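DNA repair protein RAD14 (Saccharomyces cerevisiae, PDB 5A3D) binds specifically to damaged DNA in nucleotide excision repair and is required for the incision step, this chain being its DNA-binding domain with a zinc finger. Local coordinates at residues 50-55 against 91-96; 64-69 against 77-82. All blocks are in the same frame, centred on the assembly; numbering follows the deposited sequence.

How the contacts relate
After the zinc-finger region, where Cys4, Cys7, Cys26 and Cys29 hold the zinc ion, the chain runs through strand 39-41 and helix 42-49 to residues 50-55, the first half of contact 1, which begin helix 53-56. After it comes the hairpin of strands 65-67 and 78-82, whose pairing is contact 2, and then helix 83-94, whose C-terminal end returns to residues 50-55 and closes contact 1. Contact 2 is thus nested inside the loop closed by contact 1. Their centres lie about 19 Å apart, and their nearest atoms, about 5 Å apart, do not touch. Contact 2 zips the DNA-touching hairpin; contact 1 ties the start of helix 53-56 to the end of helix 83-94.

Contact 1: residues 50-55 against 91-96; sequences FLTDPE and FKKWGG. With nucleotides of chain C.
Trp94 lays the CZ2 corner of its indole against CB of Phe50, 3.5 Å away, while the Phe50 ring itself leads off toward Leu100 and Arg107 of helix 96-113. The indole N-H is used elsewhere, on the backbone oxygen of Tyr49. Lys93 packs its own CG over the centre of the neighbouring Trp94 ring and then reaches across with an extended chain, CG anti to the backbone N (chi1 166°). Its CD slides past Leu51 CD2, and NZ ends among three oxygens: Phe50 O at 3.0 Å, in the carbonyl plane, and both carboxylate oxygens of Glu55, each through its syn lone pair. Glu55 belongs to a capping box at the start of helix 53-56: Thr52 N donates to Glu55 OE1 (2.9 Å), coming from above the carboxylate plane, and Glu55 N gives a weak bond back to Thr52 OG1. OE1 therefore takes two donors, which fixes the rotation of the carboxylate, and the lysine charge probably makes it more firmly anionic. On the far side of this helix start, Pro54 CG comes to 3.2 Å from OP1 of DA6 of chain C.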
loop_
_atom_site.group_PDB
_atom_site.type_symbol
_atom_site.label_atom_id
_atom_site.label_comp_id
_atom_site.label_asym_id
_atom_site.label_seq_id
_atom_site.Cartn_x
_atom_site.Cartn_y
_atom_site.Cartn_z
ATOM N N PHE B 50 6.797 -15.674 -7.997
ATOM C CA PHE B 50 5.891 -14.608 -8.386
ATOM C C PHE B 50 4.813 -14.349 -7.354
ATOM O O PHE B 50 3.659 -14.099 -7.695
ATOM C CB PHE B 50 5.369 -14.890 -9.778
ATOM C CG PHE B 50 6.469 -15.203 -10.761
ATOM C CD1 PHE B 50 7.458 -14.282 -11.046
ATOM C CD2 PHE B 50 6.521 -16.439 -11.377
ATOM C CE1 PHE B 50 8.478 -14.570 -11.935
ATOM C CE2 PHE B 50 7.537 -16.749 -12.273
ATOM C CZ PHE B 50 8.541 -15.809 -12.528
ATOM N N LEU B 51 5.184 -14.393 -6.069
ATOM C CA LEU B 51 4.190 -14.151 -5.010
ATOM C C LEU B 51 4.210 -12.686 -4.755
ATOM O O LEU B 51 5.252 -12.062 -4.906
ATOM C CB LEU B 51 4.456 -14.972 -3.695
ATOM C CG LEU B 51 4.476 -16.497 -3.983
ATOM C CD1 LEU B 51 4.593 -17.252 -2.654
ATOM C CD2 LEU B 51 3.318 -17.041 -4.803
ATOM N N THR B 52 3.078 -12.140 -4.322
ATOM C CA THR B 52 2.989 -10.660 -4.037
ATOM C C THR B 52 3.130 -10.276 -2.620
ATOM O O THR B 52 3.072 -11.118 -1.727
ATOM C CB THR B 52 1.614 -10.137 -4.458
ATOM O OG1 THR B 52 0.631 -10.708 -3.599
ATOM C CG2 THR B 52 1.341 -10.543 -5.830
ATOM N N ASP B 53 3.285 -8.982 -2.378
ATOM C CA ASP B 53 3.289 -8.510 -1.002
ATOM C C ASP B 53 2.080 -8.904 -0.211
ATOM O O ASP B 53 2.286 -9.371 0.905
ATOM C CB ASP B 53 3.570 -6.991 -0.829
ATOM C CG ASP B 53 4.982 -6.651 -0.996
ATOM O OD1 ASP B 53 5.852 -7.404 -0.556
ATOM O OD2 ASP B 53 5.244 -5.577 -1.599
ATOM N N PRO B 54 0.841 -8.755 -0.750
ATOM C CA PRO B 54 -0.321 -9.157 0.050
ATOM C C PRO B 54 -0.331 -10.627 0.463
ATOM O O PRO B 54 -0.673 -10.949 1.586
ATOM C CB PRO B 54 -1.504 -8.791 -0.825
ATOM C CG PRO B 54 -0.980 -7.646 -1.617
ATOM C CD PRO B 54 0.432 -7.968 -1.925
ATOM N N GLU B 55 0.148 -11.509 -0.399
ATOM C CA GLU B 55 0.283 -12.918 -0.042
ATOM C C GLU B 55 1.332 -13.177 1.042
ATOM O O GLU B 55 1.090 -13.829 2.090
ATOM C CB GLU B 55 0.565 -13.739 -1.311
ATOM C CG GLU B 55 -0.608 -13.717 -2.301
ATOM C CD GLU B 55 -0.224 -13.970 -3.764
ATOM O OE1 GLU B 55 0.957 -14.081 -4.091
ATOM O OE2 GLU B 55 -1.117 -13.996 -4.648
ATOM N N PHE B 91 2.362 -23.176 -6.520
ATOM C CA PHE B 91 1.819 -24.244 -7.410
ATOM C C PHE B 91 0.292 -24.177 -7.477
ATOM O O PHE B 91 -0.326 -24.501 -8.507
ATOM C CB PHE B 91 2.257 -25.666 -6.921
ATOM C CG PHE B 91 3.695 -26.034 -7.240
ATOM C CD1 PHE B 91 4.561 -25.151 -7.836
ATOM C CD2 PHE B 91 4.193 -27.283 -6.888
ATOM C CE1 PHE B 91 5.896 -25.487 -8.080
ATOM C CE2 PHE B 91 5.504 -27.658 -7.168
ATOM C CZ PHE B 91 6.359 -26.751 -7.782
ATOM N N LYS B 92 -0.333 -23.814 -6.359
ATOM C CA LYS B 92 -1.787 -23.601 -6.349
ATOM C C LYS B 92 -2.163 -22.333 -7.163
ATOM O O LYS B 92 -3.143 -22.320 -7.926
ATOM C CB LYS B 92 -2.298 -23.551 -4.907
ATOM C CG LYS B 92 -3.629 -22.852 -4.665
ATOM C CD LYS B 92 -3.584 -21.900 -3.458
ATOM C CE LYS B 92 -3.267 -20.419 -3.810
ATOM N NZ LYS B 92 -4.427 -19.574 -4.317
ATOM N N LYS B 93 -1.394 -21.275 -7.000
ATOM C CA LYS B 93 -1.645 -20.035 -7.702
ATOM C C LYS B 93 -1.451 -20.103 -9.207
ATOM O O LYS B 93 -2.130 -19.387 -9.957
ATOM C CB LYS B 93 -0.770 -18.907 -7.123
ATOM C CG LYS B 93 -0.656 -17.624 -7.926
ATOM C CD LYS B 93 0.102 -16.553 -7.156
ATOM C CE LYS B 93 -0.180 -15.156 -7.671
ATOM N NZ LYS B 93 0.702 -14.079 -7.184
ATOM N N TRP B 94 -0.501 -20.906 -9.644
ATOM C CA TRP B 94 -0.043 -20.809 -10.986
ATOM C C TRP B 94 -0.423 -22.023 -11.783
ATOM O O TRP B 94 -0.407 -21.936 -12.987
ATOM C CB TRP B 94 1.476 -20.611 -11.059
ATOM C CG TRP B 94 1.927 -19.272 -10.551
ATOM C CD1 TRP B 94 2.778 -19.047 -9.530
ATOM C CD2 TRP B 94 1.529 -17.986 -11.037
ATOM N NE1 TRP B 94 2.977 -17.699 -9.360
ATOM C CE2 TRP B 94 2.195 -17.024 -10.254
ATOM C CE3 TRP B 94 0.672 -17.561 -12.042
ATOM C CZ2 TRP B 94 2.034 -15.664 -10.450
ATOM C CZ3 TRP B 94 0.497 -16.220 -12.239
ATOM C CH2 TRP B 94 1.178 -15.279 -11.446
ATOM N N GLY B 95 -0.767 -23.132 -11.123
ATOM C CA GLY B 95 -1.105 -24.363 -11.818
ATOM C C GLY B 95 0.097 -25.266 -11.898
ATOM O O GLY B 95 0.577 -25.564 -12.991
ATOM N N GLY B 96 0.631 -25.622 -10.718
ATOM C CA GLY B 96 1.735 -26.559 -10.626
ATOM C C GLY B 96 3.031 -25.969 -11.128
ATOM O O GLY B 96 3.090 -24.806 -11.509
ATOM P P DA C 6 -3.676 -5.061 -2.010
ATOM O OP1 DA C 6 -3.512 -5.836 -0.767
ATOM O OP2 DA C 6 -2.645 -4.020 -2.328
ATOM O "O5'" DA C 6 -3.794 -6.000 -3.288
ATOM C "C5'" DA C 6 -4.919 -6.900 -3.383
ATOM C "C4'" DA C 6 -5.364 -7.139 -4.812
ATOM O "O4'" DA C 6 -5.856 -5.913 -5.411
ATOM C "C3'" DA C 6 -4.304 -7.691 -5.776
ATOM O "O3'" DA C 6 -4.881 -8.700 -6.646
ATOM C "C2'" DA C 6 -3.853 -6.453 -6.531
ATOM C "C1'" DA C 6 -5.116 -5.602 -6.585
ATOM N N9 DA C 6 -4.881 -4.159 -6.585
ATOM C C8 DA C 6 -4.249 -3.438 -5.602
ATOM N N7 DA C 6 -4.218 -2.147 -5.828
ATOM C C5 DA C 6 -4.873 -2.006 -7.043
ATOM C C6 DA C 6 -5.167 -0.877 -7.832
ATOM N N6 DA C 6 -4.807 0.367 -7.509
ATOM N N1 DA C 6 -5.823 -1.080 -8.995
ATOM C C2 DA C 6 -6.194 -2.327 -9.313
ATOM N N3 DA C 6 -5.975 -3.467 -8.655
ATOM C C4 DA C 6 -5.299 -3.234 -7.516
#

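Contact 2: residues 64-69 against 77-82; sequences RLEKPN and RMQLFV. With nucleotides of chain D.
Arg77, just before strand 78-82, gives NE-H to Glu66 OE1 (2.8 Å) in a nearly straight hydrogen bond that is part of a salt bridge; the oxygen lies close to the guanidinium plane and is met on its syn side, but well out of the carboxylate plane. At Met78 the antiparallel hairpin proper begins, with a hydrogen-bonded pair to Lys67 (Met78 N to Lys67 O 2.8 Å). CG of Met78 stands anti to the backbone N, and a bend at chi3 (58°) sets CE above the plane of the DG1 base of chain D at its rim, 3.5 Å from DG1 N7. Gln79 faces Glu66 in the non-hydrogen-bonded pair; their side chains lie side by side with carboxylate and amide planes 10° apart, Gln79 NE2 2.9 Å from Glu66 OE2. An alanine in place of Glu66 would probably leave the Arg77 guanidinium without this charge partner and freer to turn, and would bare the flank of the Gln79 side chain. Gln79 N points outward from the pairing to OP1 of DG3 of chain D, 2.8 Å away and almost straight. Leu80 exchanges two backbone bonds with Leu65; its CD1 meets Leu65 CD1 and lies on the same side of the DG1 base as Met78 CE, above the rim, 3.8 Å from DG1 N1. Phe81, bonded through its backbone to Leu40 of strand 39-41, receives Arg64 CB over one face, offset toward the rim; the guanidinium stands steeply to the ring and gives its NH2 to Leu56 O. The strand thus carries two chemistries: a Glu66-centred polar cluster on one face, and on the other, beside Leu65 and Lys67, apolar groups of Met78 and Leu80 against one side of a base, while the backbone N-H of Gln79 holds a phosphate oxygen without relying on side-chain charge.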
loop_
_atom_site.group_PDB
_atom_site.type_symbol
_atom_site.label_atom_id
_atom_site.label_comp_id
_atom_site.label_asym_id
_atom_site.label_seq_id
_atom_site.Cartn_x
_atom_site.Cartn_y
_atom_site.Cartn_z
ATOM N N ARG B 64 6.827 -17.524 9.175
ATOM C CA ARG B 64 8.009 -16.830 8.762
ATOM C C ARG B 64 8.926 -16.553 9.976
ATOM O O ARG B 64 8.457 -16.394 11.087
ATOM C CB ARG B 64 7.732 -15.512 8.050
ATOM C CG ARG B 64 7.086 -14.415 8.851
ATOM C CD ARG B 64 6.644 -13.198 7.946
ATOM N NE ARG B 64 5.477 -13.393 7.003
ATOM C CZ ARG B 64 4.449 -14.237 7.152
ATOM N NH1 ARG B 64 4.273 -14.944 8.285
ATOM N NH2 ARG B 64 3.546 -14.356 6.201
ATOM N N LEU B 65 10.204 -16.550 9.703
ATOM C CA LEU B 65 11.224 -16.120 10.620
ATOM C C LEU B 65 11.714 -14.741 10.226
ATOM O O LEU B 65 12.156 -14.548 9.119
ATOM C CB LEU B 65 12.377 -17.062 10.484
ATOM C CG LEU B 65 13.538 -17.165 11.553
ATOM C CD1 LEU B 65 14.933 -17.662 11.108
ATOM C CD2 LEU B 65 13.546 -16.507 12.890
ATOM N N GLU B 66 11.781 -13.838 11.196
ATOM C CA GLU B 66 12.377 -12.519 10.953
ATOM C C GLU B 66 13.723 -12.393 11.578
ATOM O O GLU B 66 13.994 -12.928 12.712
ATOM C CB GLU B 66 11.402 -11.448 11.421
ATOM C CG GLU B 66 10.299 -11.357 10.419
ATOM C CD GLU B 66 9.396 -10.163 10.562
ATOM O OE1 GLU B 66 9.619 -9.380 11.528
ATOM O OE2 GLU B 66 8.451 -10.061 9.685
ATOM N N LYS B 67 14.593 -11.670 10.896
ATOM C CA LYS B 67 15.917 -11.344 11.411
ATOM C C LYS B 67 16.296 -9.930 11.078
ATOM O O LYS B 67 15.664 -9.309 10.200
ATOM C CB LYS B 67 16.933 -12.280 10.767
ATOM C CG LYS B 67 16.449 -13.735 10.723
ATOM C CD LYS B 67 17.281 -14.611 11.556
ATOM C CE LYS B 67 17.466 -14.237 12.993
ATOM N NZ LYS B 67 17.681 -15.535 13.777
ATOM N N PRO B 68 17.325 -9.385 11.783
ATOM C CA PRO B 68 17.855 -8.084 11.374
ATOM C C PRO B 68 18.206 -8.126 9.888
ATOM O O PRO B 68 18.708 -9.166 9.390
ATOM C CB PRO B 68 19.116 -7.921 12.258
ATOM C CG PRO B 68 18.835 -8.767 13.489
ATOM C CD PRO B 68 18.136 -9.992 12.857
ATOM N N ASN B 69 17.980 -7.014 9.203
ATOM C CA ASN B 69 18.352 -6.848 7.843
ATOM C C ASN B 69 19.918 -6.888 7.801
ATOM O O ASN B 69 20.550 -6.099 8.475
ATOM C CB ASN B 69 17.832 -5.491 7.332
ATOM C CG ASN B 69 18.050 -5.298 5.825
ATOM O OD1 ASN B 69 19.164 -5.323 5.399
ATOM N ND2 ASN B 69 16.965 -5.144 5.027
ATOM N N ARG B 77 13.319 -5.343 8.553
ATOM C CA ARG B 77 13.739 -6.683 8.899
ATOM C C ARG B 77 13.595 -7.658 7.746
ATOM O O ARG B 77 12.653 -7.663 6.977
ATOM C CB ARG B 77 12.942 -7.282 10.055
ATOM C CG ARG B 77 13.099 -6.554 11.419
ATOM C CD ARG B 77 12.254 -7.159 12.580
ATOM N NE ARG B 77 10.808 -6.977 12.384
ATOM C CZ ARG B 77 10.117 -5.918 12.693
ATOM N NH1 ARG B 77 10.624 -4.831 13.302
ATOM N NH2 ARG B 77 8.838 -5.925 12.379
ATOM N N MET B 78 14.575 -8.531 7.711
ATOM C CA MET B 78 14.569 -9.618 6.749
ATOM C C MET B 78 13.503 -10.604 7.109
ATOM O O MET B 78 13.297 -10.914 8.292
ATOM C CB MET B 78 15.957 -10.267 6.747
ATOM C CG MET B 78 16.064 -11.419 5.746
ATOM S SD MET B 78 17.782 -11.956 5.428
ATOM C CE MET B 78 18.367 -12.413 7.069
ATOM N N GLN B 79 12.858 -11.179 6.099
ATOM C CA GLN B 79 11.787 -12.195 6.292
ATOM C C GLN B 79 12.122 -13.493 5.523
ATOM O O GLN B 79 12.403 -13.425 4.358
ATOM C CB GLN B 79 10.433 -11.649 5.867
ATOM C CG GLN B 79 10.018 -10.414 6.744
ATOM C CD GLN B 79 8.734 -9.762 6.279
ATOM O OE1 GLN B 79 8.156 -10.140 5.273
ATOM N NE2 GLN B 79 8.239 -8.802 7.068
ATOM N N LEU B 80 12.140 -14.612 6.228
ATOM C CA LEU B 80 12.579 -15.905 5.713
ATOM C C LEU B 80 11.348 -16.845 5.747
ATOM O O LEU B 80 10.675 -17.013 6.765
ATOM C CB LEU B 80 13.745 -16.477 6.450
ATOM C CG LEU B 80 15.032 -15.578 6.485
ATOM C CD1 LEU B 80 16.060 -16.188 7.390
ATOM C CD2 LEU B 80 15.529 -15.487 5.078
ATOM N N PHE B 81 11.145 -17.454 4.637
ATOM C CA PHE B 81 9.976 -18.362 4.358
ATOM C C PHE B 81 10.564 -19.765 4.007
ATOM O O PHE B 81 11.656 -19.820 3.416
ATOM C CB PHE B 81 9.144 -17.855 3.214
ATOM C CG PHE B 81 8.534 -16.535 3.474
ATOM C CD1 PHE B 81 9.290 -15.387 3.289
ATOM C CD2 PHE B 81 7.215 -16.417 3.917
ATOM C CE1 PHE B 81 8.708 -14.128 3.462
ATOM C CE2 PHE B 81 6.676 -15.127 4.145
ATOM C CZ PHE B 81 7.433 -13.992 3.913
ATOM N N VAL B 82 9.827 -20.813 4.361
ATOM C CA VAL B 82 10.318 -22.211 4.080
ATOM C C VAL B 82 9.837 -22.593 2.674
ATOM O O VAL B 82 8.640 -22.425 2.294
ATOM C CB VAL B 82 10.040 -23.283 5.191
ATOM C CG1 VAL B 82 8.589 -23.666 5.353
ATOM C CG2 VAL B 82 10.919 -24.520 4.974
ATOM P P DG D 3 14.059 -9.588 2.377
ATOM O OP1 DG D 3 13.374 -10.431 3.406
ATOM O OP2 DG D 3 13.953 -9.924 0.972
ATOM O "O5'" DG D 3 13.569 -8.081 2.573
ATOM C "C5'" DG D 3 13.652 -7.460 3.853
ATOM C "C4'" DG D 3 12.790 -6.214 3.867
ATOM O "O4'" DG D 3 13.416 -5.156 3.100
ATOM C "C3'" DG D 3 11.389 -6.365 3.293
ATOM O "O3'" DG D 3 10.705 -5.529 4.217
ATOM C "C2'" DG D 3 11.545 -5.864 1.862
ATOM C "C1'" DG D 3 12.618 -4.787 1.992
ATOM N N9 DG D 3 13.515 -4.575 0.857
ATOM C C8 DG D 3 14.112 -5.521 0.060
ATOM N N7 DG D 3 14.928 -5.010 -0.819
ATOM C C5 DG D 3 14.837 -3.641 -0.613
ATOM C C6 DG D 3 15.494 -2.576 -1.258
ATOM O O6 DG D 3 16.284 -2.625 -2.201
ATOM N N1 DG D 3 15.100 -1.344 -0.743
ATOM C C2 DG D 3 14.231 -1.169 0.304
ATOM N N2 DG D 3 14.016 0.097 0.695
ATOM N N3 DG D 3 13.653 -2.159 0.950
ATOM C C4 DG D 3 14.001 -3.360 0.446
ATOM O "O5'" DG D 1 24.890 -11.206 2.235
ATOM C "C5'" DG D 1 23.719 -11.532 3.018
ATOM C "C4'" DG D 1 22.799 -12.421 2.210
ATOM O "O4'" DG D 1 22.838 -13.854 2.439
ATOM C "C3'" DG D 1 21.368 -12.016 1.848
ATOM O "O3'" DG D 1 21.296 -11.460 0.513
ATOM C "C2'" DG D 1 20.564 -13.302 2.006
ATOM C "C1'" DG D 1 21.515 -14.335 2.620
ATOM N N9 DG D 1 21.291 -14.541 4.047
ATOM C C8 DG D 1 21.634 -13.706 5.085
ATOM N N7 DG D 1 21.252 -14.154 6.250
ATOM C C5 DG D 1 20.583 -15.337 5.962
ATOM C C6 DG D 1 19.945 -16.270 6.825
ATOM O O6 DG D 1 19.826 -16.227 8.058
ATOM N N1 DG D 1 19.419 -17.346 6.115
ATOM C C2 DG D 1 19.482 -17.499 4.751
ATOM N N2 DG D 1 18.920 -18.612 4.254
ATOM N N3 DG D 1 20.048 -16.623 3.932
ATOM C C4 DG D 1 20.591 -15.586 4.604
#